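Probable threonyl-tRNA synthetase 1 (Aeropyrum pernix, PDB 3A32) probably catalyses the ATP-dependent attachment of threonine to tRNA(Thr), without the domain needed to clear mischarged seryl-tRNA(Thr). Local coordinates at residues L189-V197 / H327-L336; S199-D210 / Y243-A254. All coordinates share one frame; numbering follows the deposited sequence.

Contact 1: L189-V197 / H327-L336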
# COMPACT_ATOMS: atom_id res chain seq x y z
N LEU A 189 -17.17 -0.89 -9.14
CA LEU A 189 -17.75 0.26 -9.82
C LEU A 189 -18.82 0.98 -9.02
O LEU A 189 -18.78 2.21 -8.90
CB LEU A 189 -18.35 -0.11 -11.16
CG LEU A 189 -17.38 -0.51 -12.27
CD1 LEU A 189 -18.17 -0.32 -13.49
CD2 LEU A 189 -16.14 0.32 -12.31
N GLU A 190 -19.78 0.22 -8.49
CA GLU A 190 -20.96 0.80 -7.84
C GLU A 190 -20.65 1.36 -6.48
O GLU A 190 -21.16 2.42 -6.10
CB GLU A 190 -22.12 -0.22 -7.80
CG GLU A 190 -22.69 -0.50 -9.18
CD GLU A 190 -23.92 -1.41 -9.20
OE1 GLU A 190 -24.05 -2.25 -8.29
OE2 GLU A 190 -24.77 -1.28 -10.13
N ARG A 191 -19.82 0.67 -5.72
CA ARG A 191 -19.64 1.00 -4.31
C ARG A 191 -18.48 1.90 -4.03
O ARG A 191 -18.57 2.73 -3.10
CB ARG A 191 -19.60 -0.26 -3.45
CG ARG A 191 -20.99 -0.91 -3.51
CD ARG A 191 -21.15 -2.09 -2.66
NE ARG A 191 -22.46 -2.67 -2.98
CZ ARG A 191 -23.00 -3.70 -2.33
NH1 ARG A 191 -22.34 -4.29 -1.32
NH2 ARG A 191 -24.20 -4.14 -2.71
N LEU A 192 -17.41 1.74 -4.81
CA LEU A 192 -16.22 2.58 -4.64
C LEU A 192 -16.35 3.81 -5.49
O LEU A 192 -16.08 4.94 -5.04
CB LEU A 192 -14.92 1.82 -4.94
CG LEU A 192 -13.62 2.59 -4.80
CD1 LEU A 192 -13.42 3.12 -3.37
CD2 LEU A 192 -12.46 1.70 -5.20
N PHE A 193 -16.79 3.60 -6.72
CA PHE A 193 -16.85 4.71 -7.67
C PHE A 193 -18.25 5.32 -7.86
O PHE A 193 -18.37 6.37 -8.51
CB PHE A 193 -16.13 4.34 -8.99
CG PHE A 193 -14.62 4.18 -8.81
CD1 PHE A 193 -13.81 5.29 -8.57
CD2 PHE A 193 -14.02 2.93 -8.82
CE1 PHE A 193 -12.38 5.19 -8.39
CE2 PHE A 193 -12.63 2.81 -8.63
CZ PHE A 193 -11.80 3.97 -8.42
N LYS A 194 -19.29 4.70 -7.31
CA LYS A 194 -20.68 5.19 -7.55
C LYS A 194 -21.08 5.27 -9.02
O LYS A 194 -21.77 6.22 -9.45
CB LYS A 194 -20.86 6.58 -6.91
CG LYS A 194 -20.44 6.61 -5.43
CD LYS A 194 -21.35 5.65 -4.61
CE LYS A 194 -22.81 6.14 -4.69
NZ LYS A 194 -23.66 5.42 -3.72
N LEU A 195 -20.65 4.28 -9.81
CA LEU A 195 -21.01 4.21 -11.21
C LEU A 195 -22.01 3.08 -11.39
O LEU A 195 -21.69 1.93 -11.16
CB LEU A 195 -19.78 3.92 -12.06
CG LEU A 195 -18.66 4.98 -12.17
CD1 LEU A 195 -17.43 4.40 -12.83
CD2 LEU A 195 -19.13 6.21 -12.89
N GLY A 196 -23.22 3.39 -11.80
CA GLY A 196 -24.23 2.37 -12.06
C GLY A 196 -23.90 1.37 -13.15
O GLY A 196 -23.48 1.73 -14.28
N VAL A 197 -24.10 0.10 -12.82
CA VAL A 197 -23.83 -0.95 -13.78
C VAL A 197 -25.18 -1.60 -14.07
O VAL A 197 -25.71 -2.29 -13.21
CB VAL A 197 -22.83 -1.99 -13.23
CG1 VAL A 197 -22.69 -3.15 -14.20
CG2 VAL A 197 -21.47 -1.33 -12.97
N HIS A 327 -15.23 11.75 -16.97
CA HIS A 327 -16.65 11.41 -16.87
C HIS A 327 -17.34 12.16 -15.71
O HIS A 327 -18.49 12.56 -15.84
CB HIS A 327 -16.82 9.89 -16.74
CG HIS A 327 -18.24 9.43 -16.63
ND1 HIS A 327 -19.14 9.53 -17.67
CD2 HIS A 327 -18.91 8.85 -15.61
CE1 HIS A 327 -20.31 9.06 -17.29
NE2 HIS A 327 -20.20 8.64 -16.04
N ARG A 328 -16.62 12.37 -14.60
CA ARG A 328 -17.19 13.02 -13.40
C ARG A 328 -16.68 14.43 -13.13
O ARG A 328 -16.89 14.96 -12.06
CB ARG A 328 -17.00 12.16 -12.17
CG ARG A 328 -17.97 10.98 -12.16
CD ARG A 328 -19.18 11.30 -11.28
NE ARG A 328 -20.27 10.34 -11.44
CZ ARG A 328 -20.38 9.20 -10.76
NH1 ARG A 328 -19.42 8.86 -9.88
NH2 ARG A 328 -21.43 8.36 -10.99
N ARG A 329 -16.01 15.03 -14.11
CA ARG A 329 -15.60 16.42 -14.01
C ARG A 329 -14.90 16.73 -12.65
O ARG A 329 -15.21 17.77 -11.97
CB ARG A 329 -16.79 17.36 -14.29
CG ARG A 329 -17.19 17.47 -15.82
CD ARG A 329 -18.39 16.65 -16.15
NE ARG A 329 -18.82 16.84 -17.55
CZ ARG A 329 -18.96 15.89 -18.48
NH1 ARG A 329 -18.72 14.58 -18.23
NH2 ARG A 329 -19.36 16.25 -19.71
N GLY A 330 -13.93 15.88 -12.29
CA GLY A 330 -13.10 16.17 -11.17
C GLY A 330 -13.72 15.78 -9.84
O GLY A 330 -13.13 16.06 -8.80
N ARG A 331 -14.88 15.11 -9.88
CA ARG A 331 -15.67 14.84 -8.65
C ARG A 331 -15.47 13.43 -8.12
O ARG A 331 -15.99 12.47 -8.67
CB ARG A 331 -17.17 15.10 -8.88
CG ARG A 331 -17.48 16.53 -9.27
CD ARG A 331 -17.25 17.58 -8.12
NE ARG A 331 -17.54 18.95 -8.57
CZ ARG A 331 -17.62 20.02 -7.78
NH1 ARG A 331 -17.39 19.93 -6.46
NH2 ARG A 331 -17.92 21.19 -8.31
N MET A 332 -14.67 13.33 -7.07
CA MET A 332 -14.28 12.06 -6.48
C MET A 332 -15.31 11.60 -5.44
O MET A 332 -15.89 12.45 -4.72
CB MET A 332 -12.92 12.20 -5.75
CG MET A 332 -11.73 12.66 -6.65
SD MET A 332 -11.51 11.53 -8.04
CE MET A 332 -10.84 10.08 -7.17
N PRO A 333 -15.47 10.25 -5.31
CA PRO A 333 -16.28 9.73 -4.20
C PRO A 333 -15.61 10.09 -2.87
O PRO A 333 -14.38 10.19 -2.83
CB PRO A 333 -16.25 8.20 -4.39
CG PRO A 333 -15.23 7.92 -5.48
CD PRO A 333 -14.84 9.20 -6.14
N PHE A 334 -16.41 10.26 -1.80
CA PHE A 334 -15.93 10.75 -0.53
C PHE A 334 -14.63 10.08 -0.05
O PHE A 334 -13.73 10.78 0.42
CB PHE A 334 -17.02 10.64 0.55
CG PHE A 334 -16.58 11.09 1.91
CD1 PHE A 334 -16.79 12.40 2.32
CD2 PHE A 334 -16.04 10.18 2.82
CE1 PHE A 334 -16.43 12.83 3.62
CE2 PHE A 334 -15.65 10.59 4.09
CZ PHE A 334 -15.84 11.93 4.50
N THR A 335 -14.55 8.75 -0.16
CA THR A 335 -13.41 8.02 0.40
C THR A 335 -12.06 8.36 -0.32
O THR A 335 -10.98 8.29 0.28
CB THR A 335 -13.70 6.48 0.45
OG1 THR A 335 -14.81 6.23 1.34
CG2 THR A 335 -12.52 5.74 1.02
N LEU A 336 -12.18 8.78 -1.57
CA LEU A 336 -11.08 9.05 -2.47
C LEU A 336 -10.83 10.54 -2.79
O LEU A 336 -9.99 10.87 -3.64
CB LEU A 336 -11.32 8.28 -3.77
CG LEU A 336 -11.38 6.74 -3.62
CD1 LEU A 336 -11.53 6.17 -5.03
CD2 LEU A 336 -10.14 6.10 -2.84
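Arg328 grips the chain where it leaves helix 174-191, its guanidinium group meeting two successive backbone carbonyls edge-on, at Phe193 and Lys194. NH1 donates to Phe193 O at 3.0 Å, nearly along the C=O axis but with a bent N-H...O angle of 145°. NH2 reaches Lys194 O at 2.7 Å in a much straighter bond (171°), coming from above that carbonyl's plane. A bend at chi2 (-99°) turns the guanidinium so that both nitrogens face the carbonyls of Phe193 and Lys194. NH1 is also bonded to Tyr324 OH, which further fixes the rotation of the group. An alanine here would remove both donors, and the carbonyls of Phe193 and Lys194 would probably be left without these mates, the chain after the helix being less firmly tied.

Lys194 leaves the helical conformation with positive phi, and the opposing chain likewise turns away from helix 317-327 at Arg328, in a Schellman motif with Arg329 as its C-prime residue. Two helix C-termini of the class II catalytic core are thus joined, and 327-336 runs on from helix 317-327 toward strand 341-347.

Carbon contacts lie beside these bonds. Leu195 CD2 lies over one face of the guanidinium, 3.7 Å from Arg328 NH2, and also touches the His327 ring. Farther along, Pro333 CG sits against the carbonyl oxygen of Leu192, 3.1 Å from Leu192 O. In an apolar cluster, Leu336 CD1 meets Phe193 CE1 (3.6 Å) and Leu192 CD1 (4.0 Å), the side chains crossing at about a right angle. Leu192 also touches Val453 of helix 435-457, while the Phe193 ring meets that of Phe320.

Contact 2: S199-D210 / Y243-A254. With SO4 (sulfate ion), chain C.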
# COMPACT_ATOMS: atom_id res chain seq x y z
N SER A 199 -28.30 -2.67 -17.52
CA SER A 199 -28.60 -2.87 -18.95
C SER A 199 -28.39 -1.64 -19.84
O SER A 199 -28.09 -1.78 -21.03
CB SER A 199 -30.03 -3.45 -19.15
OG SER A 199 -31.05 -2.54 -18.74
N GLU A 200 -28.50 -0.45 -19.25
CA GLU A 200 -28.37 0.80 -20.00
C GLU A 200 -26.97 1.41 -20.02
O GLU A 200 -26.70 2.34 -20.81
CB GLU A 200 -29.41 1.83 -19.54
CG GLU A 200 -30.69 1.95 -20.44
CD GLU A 200 -30.49 2.85 -21.71
OE1 GLU A 200 -30.35 4.12 -21.56
OE2 GLU A 200 -30.50 2.29 -22.86
N THR A 201 -26.08 0.90 -19.18
CA THR A 201 -24.78 1.53 -19.00
C THR A 201 -23.62 0.57 -19.24
O THR A 201 -22.47 0.93 -19.09
CB THR A 201 -24.61 2.15 -17.60
OG1 THR A 201 -24.52 1.10 -16.64
CG2 THR A 201 -25.79 3.05 -17.23
N PHE A 202 -23.89 -0.66 -19.62
CA PHE A 202 -22.81 -1.65 -19.54
C PHE A 202 -22.93 -2.67 -20.68
O PHE A 202 -24.03 -3.01 -21.09
CB PHE A 202 -22.75 -2.33 -18.15
CG PHE A 202 -21.35 -2.74 -17.74
CD1 PHE A 202 -20.47 -1.80 -17.14
CD2 PHE A 202 -20.88 -4.04 -17.99
CE1 PHE A 202 -19.19 -2.12 -16.82
CE2 PHE A 202 -19.57 -4.40 -17.64
CZ PHE A 202 -18.71 -3.41 -17.02
N LYS A 203 -21.77 -3.10 -21.16
CA LYS A 203 -21.66 -4.07 -22.22
C LYS A 203 -20.54 -5.08 -21.87
O LYS A 203 -19.47 -4.70 -21.35
CB LYS A 203 -21.34 -3.29 -23.53
CG LYS A 203 -21.17 -4.14 -24.74
CD LYS A 203 -21.53 -3.42 -26.06
CE LYS A 203 -20.57 -2.28 -26.35
NZ LYS A 203 -20.78 -1.65 -27.69
N VAL A 204 -20.76 -6.35 -22.18
CA VAL A 204 -19.74 -7.37 -22.02
C VAL A 204 -19.36 -7.87 -23.42
O VAL A 204 -20.22 -8.33 -24.16
CB VAL A 204 -20.23 -8.55 -21.11
CG1 VAL A 204 -19.46 -9.82 -21.42
CG2 VAL A 204 -20.07 -8.18 -19.62
N ARG A 205 -18.08 -7.78 -23.78
CA ARG A 205 -17.62 -8.20 -25.09
C ARG A 205 -16.71 -9.43 -24.99
O ARG A 205 -15.68 -9.39 -24.34
CB ARG A 205 -16.85 -7.05 -25.77
CG ARG A 205 -16.27 -7.36 -27.16
CD ARG A 205 -15.46 -6.14 -27.67
NE ARG A 205 -16.39 -5.14 -28.17
CZ ARG A 205 -16.40 -3.86 -27.83
NH1 ARG A 205 -15.47 -3.34 -27.02
NH2 ARG A 205 -17.35 -3.08 -28.35
N LEU A 206 -17.06 -10.49 -25.71
CA LEU A 206 -16.21 -11.68 -25.74
C LEU A 206 -15.38 -11.71 -27.00
O LEU A 206 -15.89 -11.42 -28.09
CB LEU A 206 -17.05 -12.96 -25.67
CG LEU A 206 -18.19 -13.08 -24.64
CD1 LEU A 206 -18.82 -14.51 -24.65
CD2 LEU A 206 -17.81 -12.68 -23.19
N SER A 207 -14.09 -12.03 -26.86
CA SER A 207 -13.23 -12.20 -28.04
C SER A 207 -12.72 -13.66 -28.16
O SER A 207 -12.03 -14.17 -27.29
CB SER A 207 -12.11 -11.18 -28.04
OG SER A 207 -12.63 -9.85 -27.96
N MET A 208 -13.10 -14.32 -29.25
CA MET A 208 -12.96 -15.77 -29.37
C MET A 208 -11.98 -16.14 -30.48
O MET A 208 -11.55 -15.27 -31.21
CB MET A 208 -14.33 -16.40 -29.66
CG MET A 208 -15.46 -15.90 -28.81
SD MET A 208 -15.19 -16.26 -27.05
CE MET A 208 -16.82 -16.87 -26.58
N SER A 209 -11.64 -17.43 -30.59
CA SER A 209 -10.86 -17.95 -31.71
C SER A 209 -11.64 -17.90 -33.00
O SER A 209 -12.86 -17.73 -33.01
CB SER A 209 -10.45 -19.41 -31.52
OG SER A 209 -11.60 -20.23 -31.47
N ASP A 210 -10.89 -18.02 -34.08
CA ASP A 210 -11.39 -18.55 -35.34
C ASP A 210 -11.02 -20.03 -35.27
O ASP A 210 -9.85 -20.37 -35.19
CB ASP A 210 -10.68 -17.87 -36.51
CG ASP A 210 -11.22 -18.30 -37.90
OD1 ASP A 210 -11.70 -19.46 -38.13
OD2 ASP A 210 -11.12 -17.41 -38.78
N TYR A 243 -28.98 -9.32 -15.36
CA TYR A 243 -28.99 -7.86 -15.47
C TYR A 243 -29.46 -7.30 -16.80
O TYR A 243 -29.58 -6.04 -16.97
CB TYR A 243 -27.58 -7.34 -15.18
CG TYR A 243 -27.05 -7.74 -13.83
CD1 TYR A 243 -27.57 -7.18 -12.66
CD2 TYR A 243 -26.04 -8.68 -13.72
CE1 TYR A 243 -27.08 -7.54 -11.42
CE2 TYR A 243 -25.56 -9.05 -12.50
CZ TYR A 243 -26.07 -8.46 -11.35
OH TYR A 243 -25.57 -8.83 -10.13
N GLY A 244 -29.69 -8.18 -17.76
CA GLY A 244 -30.21 -7.77 -19.07
C GLY A 244 -29.11 -7.04 -19.81
O GLY A 244 -29.38 -6.32 -20.75
N ILE A 245 -27.86 -7.24 -19.33
CA ILE A 245 -26.67 -6.58 -19.85
C ILE A 245 -26.32 -7.26 -21.17
O ILE A 245 -26.27 -8.51 -21.30
CB ILE A 245 -25.45 -6.65 -18.84
CG1 ILE A 245 -25.65 -5.68 -17.67
CG2 ILE A 245 -24.11 -6.39 -19.56
CD1 ILE A 245 -24.53 -5.80 -16.59
N ASP A 246 -26.08 -6.46 -22.18
CA ASP A 246 -25.95 -7.17 -23.41
C ASP A 246 -24.51 -7.71 -23.74
O ASP A 246 -23.48 -7.17 -23.22
CB ASP A 246 -26.87 -6.58 -24.48
CG ASP A 246 -26.31 -5.41 -25.13
OD1 ASP A 246 -27.08 -4.45 -25.35
OD2 ASP A 246 -25.12 -5.50 -25.46
N ILE A 247 -24.47 -8.81 -24.49
CA ILE A 247 -23.27 -9.59 -24.69
C ILE A 247 -22.95 -9.52 -26.15
O ILE A 247 -23.83 -9.69 -26.97
CB ILE A 247 -23.50 -11.12 -24.34
CG1 ILE A 247 -24.15 -11.32 -22.95
CG2 ILE A 247 -22.17 -11.91 -24.49
CD1 ILE A 247 -23.35 -10.58 -21.79
N VAL A 248 -21.69 -9.24 -26.48
CA VAL A 248 -21.24 -9.10 -27.86
C VAL A 248 -20.14 -10.14 -28.01
O VAL A 248 -19.28 -10.20 -27.16
CB VAL A 248 -20.64 -7.68 -28.15
CG1 VAL A 248 -19.95 -7.67 -29.49
CG2 VAL A 248 -21.73 -6.61 -28.17
N GLU A 249 -20.17 -10.94 -29.09
CA GLU A 249 -19.15 -11.96 -29.35
C GLU A 249 -18.43 -11.72 -30.68
O GLU A 249 -19.09 -11.52 -31.73
CB GLU A 249 -19.78 -13.34 -29.34
CG GLU A 249 -18.75 -14.41 -29.22
CD GLU A 249 -19.30 -15.82 -29.16
OE1 GLU A 249 -20.22 -16.10 -28.36
OE2 GLU A 249 -18.76 -16.66 -29.91
N LEU A 250 -17.08 -11.68 -30.64
CA LEU A 250 -16.30 -11.44 -31.83
C LEU A 250 -15.41 -12.62 -32.18
O LEU A 250 -14.43 -12.92 -31.48
CB LEU A 250 -15.46 -10.17 -31.73
CG LEU A 250 -16.10 -8.83 -31.26
CD1 LEU A 250 -15.01 -7.83 -30.99
CD2 LEU A 250 -17.09 -8.28 -32.29
N GLU A 251 -15.74 -13.27 -33.29
CA GLU A 251 -14.99 -14.38 -33.77
C GLU A 251 -13.63 -13.91 -34.25
O GLU A 251 -13.54 -12.88 -34.94
CB GLU A 251 -15.75 -15.14 -34.87
CG GLU A 251 -14.92 -16.28 -35.55
CD GLU A 251 -15.73 -17.12 -36.57
OE1 GLU A 251 -16.81 -16.64 -36.99
OE2 GLU A 251 -15.31 -18.24 -36.93
N GLY A 252 -12.59 -14.65 -33.88
CA GLY A 252 -11.25 -14.38 -34.38
C GLY A 252 -10.52 -13.25 -33.69
O GLY A 252 -9.43 -12.89 -34.12
N GLU A 253 -11.09 -12.69 -32.61
CA GLU A 253 -10.45 -11.54 -31.93
C GLU A 253 -9.67 -11.89 -30.69
O GLU A 253 -9.03 -11.01 -30.10
CB GLU A 253 -11.43 -10.41 -31.60
CG GLU A 253 -12.22 -9.82 -32.80
CD GLU A 253 -11.40 -9.06 -33.86
OE1 GLU A 253 -10.19 -8.79 -33.68
OE2 GLU A 253 -12.00 -8.74 -34.92
N ALA A 254 -9.71 -13.14 -30.27
CA ALA A 254 -8.96 -13.55 -29.05
C ALA A 254 -7.46 -13.29 -29.20
O ALA A 254 -6.95 -13.19 -30.31
CB ALA A 254 -9.22 -15.01 -28.73
S SO4 C . -21.16 -3.49 -30.58
O1 SO4 C . -22.05 -3.43 -29.42
O2 SO4 C . -21.26 -4.81 -31.20
O3 SO4 C . -21.62 -2.48 -31.53
O4 SO4 C . -19.75 -3.28 -30.21
O HOH W 1 -26.40 -3.47 -22.13
O HOH W 2 -29.94 -3.90 -15.23
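Extended first torsions (chi1 179° in both Lys203 and Arg205) and a bend at chi3 carry the two chains past Val248 and Leu250 of the neighbouring strand to converge on a sulfate. Lys203 CD packs 3.8 Å from Val248 CG2, and Arg205 CD lies equally close to Leu250 CD1. Beyond them, Lys203 NZ donates to sulfate O1 at 2.8 Å and Arg205 NH2 to O4 at 3.0 Å, the oxygen lying in the guanidinium plane. Glu275 forms salt bridges with both cations.

On the other face Val204 CB meets Ile247 CD1 (3.8 Å). Past the strand end, the Met208 side chain crosses that of Glu249 at about a right angle, Met208 CG lying 3.6 Å from Glu249 CG; the Glu249 carboxylate pairs with Arg233. Strands 202-207 and 246-250 run parallel, 20° apart, as the two strands of a beta-alpha-beta unit connected by helix 222-243. Their backbone bonds run from Val204 N to Asp246 O through to Met208 N to Leu250 O. Ala254 N bonds Met208 O at 3.0 Å, tying the residue after the type II turn Leu250-Glu253 to the other segment. The sulfate, probably from the crystallisation liquor, suggests that the two cations, though salt-bridged to Glu275, probably keep enough positive charge to hold an anion.

Overall arrangement
Contact 1 is buried near the middle of the chain, whereas contact 2 lies farther out and is partly buried, at the margin of the eight-stranded sheet where 246-250 is the outermost strand. Contact 2 is nested within the loop that contact 1 closes. Helix 174-191 and strand 202-207 are consecutive elements, joined by a short loop, and the two contacts meet there: Val197 and Leu189 pack on Phe202, and Gly196 O probably bonds Thr201 OG1. Their chemistry follows their place. Contact 1 relies on one arginine side chain and apolar groups between loops, while contact 2 is built from regular main-chain bonds, with a mostly apolar face toward the helices and a charged one holding an anion.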